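Local atomic coordinates of VAO-type flavoprotein oxidase VAO615 (Myceliophthora thermophila, PDB entry 6F72), a protein that probably acts as a secreted flavoprotein oxidase, holding one bicovalently bound FAD that reacts rapidly with molecular oxygen when reduced, although no substrate has been identified. Residues Glu500-Gln503 and Pro504-Asp507; Tyr536-Leu539 and Leu540-Lys543; His263-Thr267 and Pro268-Ser272. One frame throughout, in Å; residues are numbered along the deposited sequence.

Contact 1: Glu500-Gln503 and Pro504-Asp507; sequences ETLQ and PMMD
Gln-503 NE2 reaches one helical turn forward to Asp-507 OD1, giving a 2.8 Å hydrogen bond between an amide and a carboxylate whose planes lie 36° apart. The acceptor sits close to the plane of the amide, while the donor approaches OD1 from its syn side, somewhat out of the carboxylate plane. Gln-503 can make this bond because its chain, after leaving with CG anti to the backbone N, bends at chi2 (67°) and carries the amide across to Asp-507. The methyl of Met-506 lies obliquely alongside the amide, CE 3.7 Å from Gln-503 NE2. On the apolar side, Leu-502 receives two flexible thioethers: its CD1 meets Met-505 CE at 3.7 Å, and its CG meets Met-506 SD at 3.9 Å. Unbranched methionines suit this place, since each bends at chi3 to bring its end methyl onto a neighbour.

This is an i to i+4 side-chain pair across a proline kink in helix 488-508. Pro-504 has no N-H to give to the turn before it, and its ring fills that position instead, with CG 3.6 Å from Glu-500 O. Regular bonding follows, as Met-506 N donates to Leu-502 O at 3.0 Å.

Further out, the helix joins helix 426-439, where Met-505 packs and touches the N-acetylglucosamine of the N-linked glycan on Asn-438, to strand 412-419, whose Ser-415 O is a second acceptor for Gln-503 NE2. Asp-507 also forms a salt bridge with Arg-416 and a hydrogen bond with Tyr-524. With these three partners gripping it, the carboxylate is probably kept ionised and fixed in rotation.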
ATOM      1  N   GLU A 500       1.968  18.677   6.741  1.00 24.21           N
ATOM      2  CA  GLU A 500       2.161  19.542   7.894  1.00 24.85           C
ATOM      3  C   GLU A 500       0.903  20.235   8.415  1.00 25.13           C
ATOM      4  O   GLU A 500       0.931  20.822   9.498  1.00 25.65           O
ATOM      5  CB  GLU A 500       3.350  20.494   7.689  1.00 25.50           C
ATOM      6  CG  GLU A 500       3.151  21.627   6.703  1.00 26.27           C
ATOM      7  CD  GLU A 500       4.424  21.965   5.947  1.00 26.54           C
ATOM      8  OE1 GLU A 500       5.397  21.191   6.013  1.00 26.57           O
ATOM      9  OE2 GLU A 500       4.459  23.005   5.282  1.00 26.99           O
ATOM     10  N   THR A 501      -0.198  20.097   7.681  1.00 24.78           N
ATOM     11  CA  THR A 501      -1.479  20.654   8.083  1.00 25.09           C
ATOM     12  C   THR A 501      -2.539  19.581   8.200  1.00 24.77           C
ATOM     13  O   THR A 501      -3.111  19.412   9.280  1.00 24.99           O
ATOM     14  CB  THR A 501      -1.940  21.825   7.158  1.00 25.42           C
ATOM     15  OG1 THR A 501      -0.951  22.850   7.179  1.00 25.71           O
ATOM     16  CG2 THR A 501      -3.264  22.432   7.617  1.00 25.91           C
ATOM     17  N   LEU A 502      -2.820  18.864   7.118  1.00 24.31           N
ATOM     18  CA  LEU A 502      -3.912  17.900   7.153  1.00 24.27           C
ATOM     19  C   LEU A 502      -3.631  16.691   8.081  1.00 24.04           C
ATOM     20  O   LEU A 502      -4.477  16.358   8.930  1.00 24.22           O
ATOM     21  CB  LEU A 502      -4.335  17.453   5.753  1.00 24.00           C
ATOM     22  CG  LEU A 502      -5.512  16.467   5.689  1.00 23.93           C
ATOM     23  CD1 LEU A 502      -6.794  17.031   6.284  1.00 24.57           C
ATOM     24  CD2 LEU A 502      -5.759  16.024   4.272  1.00 23.74           C
ATOM     25  N   GLN A 503      -2.461  16.055   7.937  1.00 23.64           N
ATOM     26  CA  GLN A 503      -2.117  14.928   8.799  1.00 23.52           C
ATOM     27  C   GLN A 503      -2.086  15.288  10.305  1.00 24.03           C
ATOM     28  O   GLN A 503      -2.719  14.571  11.084  1.00 24.08           O
ATOM     29  CB  GLN A 503      -0.837  14.190   8.342  1.00 23.01           C
ATOM     30  CG  GLN A 503      -0.550  12.894   9.091  1.00 22.70           C
ATOM     31  CD  GLN A 503      -1.576  11.811   8.828  1.00 22.48           C
ATOM     32  OE1 GLN A 503      -1.642  11.281   7.728  1.00 22.12           O
ATOM     33  NE2 GLN A 503      -2.378  11.466   9.847  1.00 22.51           N
ATOM     34  N   PRO A 504      -1.367  16.374  10.720  1.00 24.53           N
ATOM     35  CA  PRO A 504      -1.438  16.739  12.151  1.00 25.12           C
ATOM     36  C   PRO A 504      -2.846  17.078  12.676  1.00 25.77           C
ATOM     37  O   PRO A 504      -3.128  16.840  13.869  1.00 26.09           O
ATOM     38  CB  PRO A 504      -0.500  17.950  12.251  1.00 25.42           C
ATOM     39  CG  PRO A 504       0.508  17.697  11.173  1.00 24.93           C
ATOM     40  CD  PRO A 504      -0.333  17.183  10.035  1.00 24.50           C
ATOM     41  N   MET A 505      -3.711  17.624  11.820  1.00 26.16           N
ATOM     42  CA  MET A 505      -5.108  17.878  12.204  1.00 26.78           C
ATOM     43  C   MET A 505      -5.801  16.549  12.477  1.00 26.28           C
ATOM     44  O   MET A 505      -6.499  16.407  13.483  1.00 26.46           O
ATOM     45  CB  MET A 505      -5.883  18.678  11.150  1.00 27.47           C
ATOM     46  CG  MET A 505      -7.369  18.831  11.475  1.00 28.47           C
ATOM     47  SD  MET A 505      -8.340  19.881  10.377  1.00 29.87           S
ATOM     48  CE  MET A 505      -8.624  18.789   8.986  1.00 28.71           C
ATOM     49  N   MET A 506      -5.591  15.587  11.572  1.00 25.43           N
ATOM     50  CA  MET A 506      -6.102  14.222  11.720  1.00 24.94           C
ATOM     51  C   MET A 506      -5.588  13.558  12.995  1.00 24.72           C
ATOM     52  O   MET A 506      -6.356  12.901  13.707  1.00 24.74           O
ATOM     53  CB  MET A 506      -5.718  13.362  10.500  1.00 24.45           C
ATOM     54  CG  MET A 506      -6.419  13.752   9.206  1.00 24.64           C
ATOM     55  SD  MET A 506      -5.557  13.192   7.724  1.00 24.14           S
ATOM     56  CE  MET A 506      -5.614  11.420   7.978  1.00 23.68           C
ATOM     57  N   ASP A 507      -4.292  13.746  13.271  1.00 24.40           N
ATOM     58  CA  ASP A 507      -3.619  13.150  14.431  1.00 24.28           C
ATOM     59  C   ASP A 507      -4.217  13.643  15.741  1.00 24.83           C
ATOM     60  O   ASP A 507      -4.611  12.848  16.589  1.00 25.00           O
ATOM     61  CB  ASP A 507      -2.121  13.476  14.413  1.00 24.02           C
ATOM     62  CG  ASP A 507      -1.358  12.736  13.330  1.00 23.35           C
ATOM     63  OD1 ASP A 507      -1.959  11.965  12.544  1.00 22.88           O
ATOM     64  OD2 ASP A 507      -0.131  12.951  13.276  1.00 23.24           O
TER

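Contact 2: Tyr536-Leu539 and Leu540-Lys543; sequences YARL and LRVK
Arg-541 folds back over Arg-538, three residues earlier on the alpha helix 536-546, which belongs to the berberine and berberine-like region of the chain. The two side chains cross at about a right angle, yet their guanidinium planes are only 19° apart. In Arg-541 the bend at chi3 (-63°) folds the chain back, and chi4 (-86°) turns the guanidinium until one face lies over the backbone, with CZ 3.8 Å from Arg-538 CA and the carbonyl oxygen of Ala-537 below the same face. Its NH2 comes to 3.4 Å from Arg-538 CG, touching the aliphatic stem and not the charge: the extended chain of Arg-538 carries its own charge away, with NE 5.1 Å from Arg-541 NH2. Arginine suits both places, having a long apolar stem and a flat cationic end.

Along the flank, Leu-540 sets CD1 obliquely against the ring of Tyr-536, 4.4 Å from its CE2, a loose apolar touch one turn apart.

The outward ends have other partners. Arg-538 makes a cation-pi contact with Trp-276 of helix 272-278, on which Leu-539 and Val-542 also pack. The hydroxyl of Tyr-536 bonds to Gly-559 N, and Lys-543 NZ hydrogen-bonds to Phe-552 O and Thr-285 O and forms a salt bridge with Asp-547.

Regular backbone bonds join the turns; Val-542 N donates to Arg-538 O, and the methyl CG2 of Val-542 lies beside that same oxygen, at 3.3 Å.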
ATOM      1  N   TYR A 536       9.771   0.357  17.736  1.00 22.24           N
ATOM      2  CA  TYR A 536      10.884   0.911  16.965  1.00 22.21           C
ATOM      3  C   TYR A 536      12.283   0.488  17.421  1.00 22.59           C
ATOM      4  O   TYR A 536      13.125   0.180  16.575  1.00 22.62           O
ATOM      5  CB  TYR A 536      10.796   2.446  16.815  1.00 22.20           C
ATOM      6  CG  TYR A 536      11.678   2.936  15.690  1.00 21.99           C
ATOM      7  CD1 TYR A 536      11.234   2.862  14.367  1.00 21.58           C
ATOM      8  CD2 TYR A 536      12.967   3.433  15.939  1.00 22.30           C
ATOM      9  CE1 TYR A 536      12.038   3.270  13.319  1.00 21.54           C
ATOM     10  CE2 TYR A 536      13.781   3.853  14.894  1.00 22.29           C
ATOM     11  CZ  TYR A 536      13.307   3.767  13.591  1.00 21.92           C
ATOM     12  OH  TYR A 536      14.086   4.183  12.532  1.00 22.05           O
ATOM     13  N   ALA A 537      12.526   0.458  18.731  1.00 23.01           N
ATOM     14  CA  ALA A 537      13.838   0.057  19.252  1.00 23.44           C
ATOM     15  C   ALA A 537      14.202  -1.359  18.783  1.00 23.40           C
ATOM     16  O   ALA A 537      15.335  -1.592  18.345  1.00 23.58           O
ATOM     17  CB  ALA A 537      13.874   0.150  20.769  1.00 23.88           C
ATOM     18  N   ARG A 538      13.228  -2.272  18.848  1.00 23.19           N
ATOM     19  CA  ARG A 538      13.445  -3.676  18.490  1.00 23.22           C
ATOM     20  C   ARG A 538      13.565  -3.853  16.980  1.00 22.89           C
ATOM     21  O   ARG A 538      14.403  -4.633  16.515  1.00 23.08           O
ATOM     22  CB  ARG A 538      12.363  -4.604  19.044  1.00 23.21           C
ATOM     23  CG  ARG A 538      12.828  -6.052  19.068  1.00 23.50           C
ATOM     24  CD  ARG A 538      11.701  -7.047  19.237  1.00 23.39           C
ATOM     25  NE  ARG A 538      12.167  -8.366  18.827  1.00 23.52           N
ATOM     26  CZ  ARG A 538      11.386  -9.417  18.600  1.00 23.46           C
ATOM     27  NH1 ARG A 538      10.067  -9.323  18.746  1.00 23.22           N
ATOM     28  NH2 ARG A 538      11.935 -10.570  18.230  1.00 23.63           N
ATOM     29  N   LEU A 539      12.726  -3.132  16.238  1.00 22.41           N
ATOM     30  CA  LEU A 539      12.832  -3.049  14.781  1.00 22.11           C
ATOM     31  C   LEU A 539      14.211  -2.558  14.355  1.00 22.43           C
ATOM     32  O   LEU A 539      14.780  -3.062  13.384  1.00 22.51           O
ATOM     33  CB  LEU A 539      11.715  -2.180  14.209  1.00 21.55           C
ATOM     34  CG  LEU A 539      10.317  -2.806  14.231  1.00 21.23           C
ATOM     35  CD1 LEU A 539       9.216  -1.777  14.015  1.00 20.92           C
ATOM     36  CD2 LEU A 539      10.187  -3.947  13.224  1.00 21.07           C
ATOM     37  N   LEU A 540      14.752  -1.595  15.092  1.00 22.87           N
ATOM     38  CA  LEU A 540      16.080  -1.053  14.821  1.00 23.38           C
ATOM     39  C   LEU A 540      17.192  -2.053  15.115  1.00 23.89           C
ATOM     40  O   LEU A 540      18.185  -2.121  14.380  1.00 24.18           O
ATOM     41  CB  LEU A 540      16.309   0.258  15.581  1.00 23.60           C
ATOM     42  CG  LEU A 540      17.541   1.082  15.208  1.00 23.98           C
ATOM     43  CD1 LEU A 540      17.459   1.633  13.777  1.00 23.75           C
ATOM     44  CD2 LEU A 540      17.707   2.215  16.210  1.00 24.41           C
ATOM     45  N   ARG A 541      17.033  -2.811  16.194  1.00 24.32           N
ATOM     46  CA  ARG A 541      17.938  -3.918  16.502  1.00 24.82           C
ATOM     47  C   ARG A 541      17.957  -4.989  15.412  1.00 24.63           C
ATOM     48  O   ARG A 541      19.029  -5.490  15.079  1.00 24.99           O
ATOM     49  CB  ARG A 541      17.607  -4.532  17.849  1.00 25.23           C
ATOM     50  CG  ARG A 541      18.026  -3.666  19.027  1.00 25.87           C
ATOM     51  CD  ARG A 541      18.058  -4.468  20.317  1.00 26.46           C
ATOM     52  NE  ARG A 541      16.747  -4.995  20.699  1.00 26.33           N
ATOM     53  CZ  ARG A 541      15.823  -4.328  21.399  1.00 26.37           C
ATOM     54  NH1 ARG A 541      16.014  -3.072  21.802  1.00 26.55           N
ATOM     55  NH2 ARG A 541      14.679  -4.925  21.690  1.00 26.30           N
ATOM     56  N   VAL A 542      16.786  -5.347  14.880  1.00 24.16           N
ATOM     57  CA  VAL A 542      16.696  -6.332  13.791  1.00 24.18           C
ATOM     58  C   VAL A 542      17.370  -5.761  12.525  1.00 24.27           C
ATOM     59  O   VAL A 542      18.150  -6.449  11.872  1.00 24.57           O
ATOM     60  CB  VAL A 542      15.237  -6.767  13.476  1.00 23.73           C
ATOM     61  CG1 VAL A 542      15.200  -7.792  12.343  1.00 23.65           C
ATOM     62  CG2 VAL A 542      14.562  -7.356  14.705  1.00 23.86           C
ATOM     63  N   LYS A 543      17.071  -4.499  12.214  1.00 24.06           N
ATOM     64  CA  LYS A 543      17.686  -3.785  11.098  1.00 24.18           C
ATOM     65  C   LYS A 543      19.217  -3.785  11.180  1.00 24.88           C
ATOM     66  O   LYS A 543      19.879  -4.093  10.186  1.00 25.10           O
ATOM     67  CB  LYS A 543      17.133  -2.346  11.002  1.00 23.80           C
ATOM     68  CG  LYS A 543      17.891  -1.396  10.072  1.00 23.83           C
ATOM     69  CD  LYS A 543      17.659  -1.696   8.599  1.00 23.55           C
ATOM     70  CE  LYS A 543      18.141  -0.540   7.740  1.00 23.64           C
ATOM     71  NZ  LYS A 543      17.968  -0.909   6.312  1.00 23.51           N
TER

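Contact 3: His263-Thr267 and Pro268-Ser272; sequences HLVAT and PTRNS
Thr-267 meets the residues that follow it through both branches of its side chain. OG1 occupies the place between the backbone N and the carbonyl carbon (chi1 88°), from which it accepts a hydrogen bond from Thr-269 N at 3.0 Å, forming an ST turn. The same oxygen is 2.8 Å from water 1, which in turn accepts from Arg-270 NH2. Arg-270 runs back along the strand, its CD 3.4 Å from Val-265 O and its NH1 3.7 Å from Val-265 CB. A long, flat cation suits this place: one face lies over the methyls Val-265 CG1 and Thr-267 CG2 while NH2 reaches the water.

Around these side chains the backbone forms a type I beta turn from Thr-267 to Arg-270. Pro-268 suits its second position because the fixed phi of its ring (-58°) is what the turn needs. Thr-267 and Arg-270 form a single antiparallel, hydrogen-bonded bridge: Thr-267 N points straight at Arg-270 O (2.8 Å), in the carbonyl plane, whereas the return bond from Arg-270 N to Thr-267 O is long at 3.3 Å and comes from above the plane.

Asn-271 has a left-handed backbone conformation, which asparagine tolerates well. Although it stands at the N-cap position of helix 272-278, its side chain turns back along the strand, and ND2 donates to Val-265 O at 2.9 Å, with the oxygen in the amide plane but the donor above the carbonyl plane.

A valine in place of Thr-267 would probably leave Thr-269 N without its side-chain acceptor and water 1 without one of its mates, setting the Arg-270 end freer to move.

The bend thus leads the chain from strand 263-266, in the FAD-binding PCMH-type region, into helix 272-278. Two uncharged side chains supplement the single bridge: Thr-267 as acceptor serves Thr-269 N in the turn, and Asn-271 as donor serves Val-265 O on the strand.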
ATOM      1  N   HIS A 263      20.723 -16.150   1.240  1.00 25.10           N
ATOM      2  CA  HIS A 263      19.379 -16.559   0.846  1.00 24.52           C
ATOM      3  C   HIS A 263      18.791 -17.325   2.033  1.00 24.38           C
ATOM      4  O   HIS A 263      19.259 -18.415   2.357  1.00 24.91           O
ATOM      5  CB  HIS A 263      19.448 -17.411  -0.435  1.00 24.98           C
ATOM      6  CG  HIS A 263      18.115 -17.845  -0.977  1.00 24.59           C
ATOM      7  ND1 HIS A 263      18.002 -18.722  -2.033  1.00 25.01           N
ATOM      8  CD2 HIS A 263      16.846 -17.539  -0.610  1.00 23.87           C
ATOM      9  CE1 HIS A 263      16.728 -18.932  -2.304  1.00 24.62           C
ATOM     10  NE2 HIS A 263      16.004 -18.225  -1.456  1.00 23.95           N
ATOM     11  N   LEU A 264      17.787 -16.733   2.691  1.00 23.66           N
ATOM     12  CA  LEU A 264      17.223 -17.288   3.938  1.00 23.46           C
ATOM     13  C   LEU A 264      15.708 -17.421   3.919  1.00 22.90           C
ATOM     14  O   LEU A 264      15.014 -16.766   3.124  1.00 22.48           O
ATOM     15  CB  LEU A 264      17.617 -16.434   5.154  1.00 23.29           C
ATOM     16  CG  LEU A 264      19.082 -16.169   5.512  1.00 23.80           C
ATOM     17  CD1 LEU A 264      19.134 -15.166   6.661  1.00 23.48           C
ATOM     18  CD2 LEU A 264      19.796 -17.457   5.883  1.00 24.52           C
ATOM     19  N   VAL A 265      15.211 -18.283   4.803  1.00 22.93           N
ATOM     20  CA  VAL A 265      13.788 -18.375   5.103  1.00 22.46           C
ATOM     21  C   VAL A 265      13.589 -17.926   6.563  1.00 22.21           C
ATOM     22  O   VAL A 265      14.311 -18.372   7.464  1.00 22.59           O
ATOM     23  CB  VAL A 265      13.228 -19.798   4.837  1.00 22.83           C
ATOM     24  CG1 VAL A 265      11.773 -19.914   5.272  1.00 22.45           C
ATOM     25  CG2 VAL A 265      13.340 -20.147   3.352  1.00 23.07           C
ATOM     26  N   ALA A 266      12.632 -17.012   6.758  1.00 21.62           N
ATOM     27  CA  ALA A 266      12.250 -16.485   8.063  1.00 21.35           C
ATOM     28  C   ALA A 266      10.848 -16.962   8.402  1.00 21.17           C
ATOM     29  O   ALA A 266       9.915 -16.816   7.600  1.00 20.89           O
ATOM     30  CB  ALA A 266      12.328 -14.959   8.092  1.00 20.95           C
ATOM     31  N   THR A 267      10.729 -17.555   9.589  1.00 21.33           N
ATOM     32  CA  THR A 267       9.492 -18.153  10.075  1.00 21.30           C
ATOM     33  C   THR A 267       9.400 -17.825  11.579  1.00 21.33           C
ATOM     34  O   THR A 267      10.375 -17.327  12.157  1.00 21.35           O
ATOM     35  CB  THR A 267       9.441 -19.703   9.846  1.00 21.79           C
ATOM     36  OG1 THR A 267      10.041 -20.384  10.951  1.00 22.29           O
ATOM     37  CG2 THR A 267      10.123 -20.144   8.537  1.00 21.96           C
ATOM     38  N   PRO A 268       8.240 -18.089  12.219  1.00 21.39           N
ATOM     39  CA  PRO A 268       8.186 -17.929  13.688  1.00 21.67           C
ATOM     40  C   PRO A 268       9.200 -18.789  14.463  1.00 22.30           C
ATOM     41  O   PRO A 268       9.544 -18.449  15.592  1.00 22.51           O
ATOM     42  CB  PRO A 268       6.762 -18.370  14.036  1.00 21.72           C
ATOM     43  CG  PRO A 268       5.984 -18.120  12.793  1.00 21.32           C
ATOM     44  CD  PRO A 268       6.916 -18.447  11.669  1.00 21.27           C
ATOM     45  N   THR A 269       9.672 -19.889  13.864  1.00 22.72           N
ATOM     46  CA  THR A 269      10.697 -20.729  14.499  1.00 23.40           C
ATOM     47  C   THR A 269      12.073 -20.781  13.789  1.00 23.66           C
ATOM     48  O   THR A 269      12.871 -21.685  14.068  1.00 24.27           O
ATOM     49  CB  THR A 269      10.165 -22.159  14.784  1.00 23.95           C
ATOM     50  OG1 THR A 269       9.537 -22.698  13.608  1.00 23.83           O
ATOM     51  CG2 THR A 269       9.158 -22.144  15.949  1.00 24.03           C
ATOM     52  N   ARG A 270      12.347 -19.831  12.880  1.00 23.30           N
ATOM     53  CA  ARG A 270      13.648 -19.764  12.174  1.00 23.49           C
ATOM     54  C   ARG A 270      13.918 -18.338  11.703  1.00 22.72           C
ATOM     55  O   ARG A 270      13.123 -17.792  10.943  1.00 22.19           O
ATOM     56  CB  ARG A 270      13.678 -20.739  10.985  1.00 24.06           C
ATOM     57  CG  ARG A 270      15.007 -20.809  10.210  1.00 24.78           C
ATOM     58  CD  ARG A 270      14.844 -21.425   8.816  1.00 25.25           C
ATOM     59  NE  ARG A 270      13.655 -22.286   8.769  1.00 25.67           N
ATOM     60  CZ  ARG A 270      13.231 -23.000   7.723  1.00 26.09           C
ATOM     61  NH1 ARG A 270      13.907 -23.013   6.554  1.00 26.42           N
ATOM     62  NH2 ARG A 270      12.106 -23.721   7.862  1.00 26.21           N
ATOM     63  N   ASN A 271      15.049 -17.768  12.139  1.00 22.63           N
ATOM     64  CA  ASN A 271      15.363 -16.336  11.974  1.00 22.04           C
ATOM     65  C   ASN A 271      14.169 -15.491  12.399  1.00 21.36           C
ATOM     66  O   ASN A 271      13.745 -14.569  11.667  1.00 20.87           O
ATOM     67  CB  ASN A 271      15.739 -16.008  10.513  1.00 21.87           C
ATOM     68  CG  ASN A 271      16.911 -16.805  10.032  1.00 22.43           C
ATOM     69  OD1 ASN A 271      18.009 -16.682  10.564  1.00 22.82           O
ATOM     70  ND2 ASN A 271      16.689 -17.628   9.013  1.00 22.53           N
ATOM     71  N   SER A 272      13.628 -15.814  13.579  1.00 21.34           N
ATOM     72  CA  SER A 272      12.286 -15.394  13.984  1.00 20.85           C
ATOM     73  C   SER A 272      12.171 -13.887  14.141  1.00 20.39           C
ATOM     74  O   SER A 272      11.097 -13.319  13.943  1.00 19.98           O
ATOM     75  CB  SER A 272      11.875 -16.104  15.277  1.00 21.24           C
ATOM     76  OG  SER A 272      12.777 -15.791  16.323  1.00 21.61           O
TER
HETATM   77  O   HOH W   1      10.180 -23.107  10.142  1.00 32.82           O

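In the fold
Contacts 2 and 3 are neighbours, with centres 16 Å apart and nearest atoms about 5 Å apart, and helix 272-278 joins them: Ala-266 and Pro-268 of contact 3 pack on its Tyr-275, while contact 2 reaches its Trp-276 and Ala-277. A segment of the FAD-binding region is thereby linked to the berberine-like one. Contact 1 is remote, its centre 27 Å from that of contact 2 and 38 Å from that of contact 3, and its Met-505 meets a glycan. Neither contact 2 nor contact 3 touches the cofactor: the side chain of Lys-543 is about 10 Å from the FAD, which His-157 and Cys-222 hold covalently, and that of Ala-266 about 12 Å.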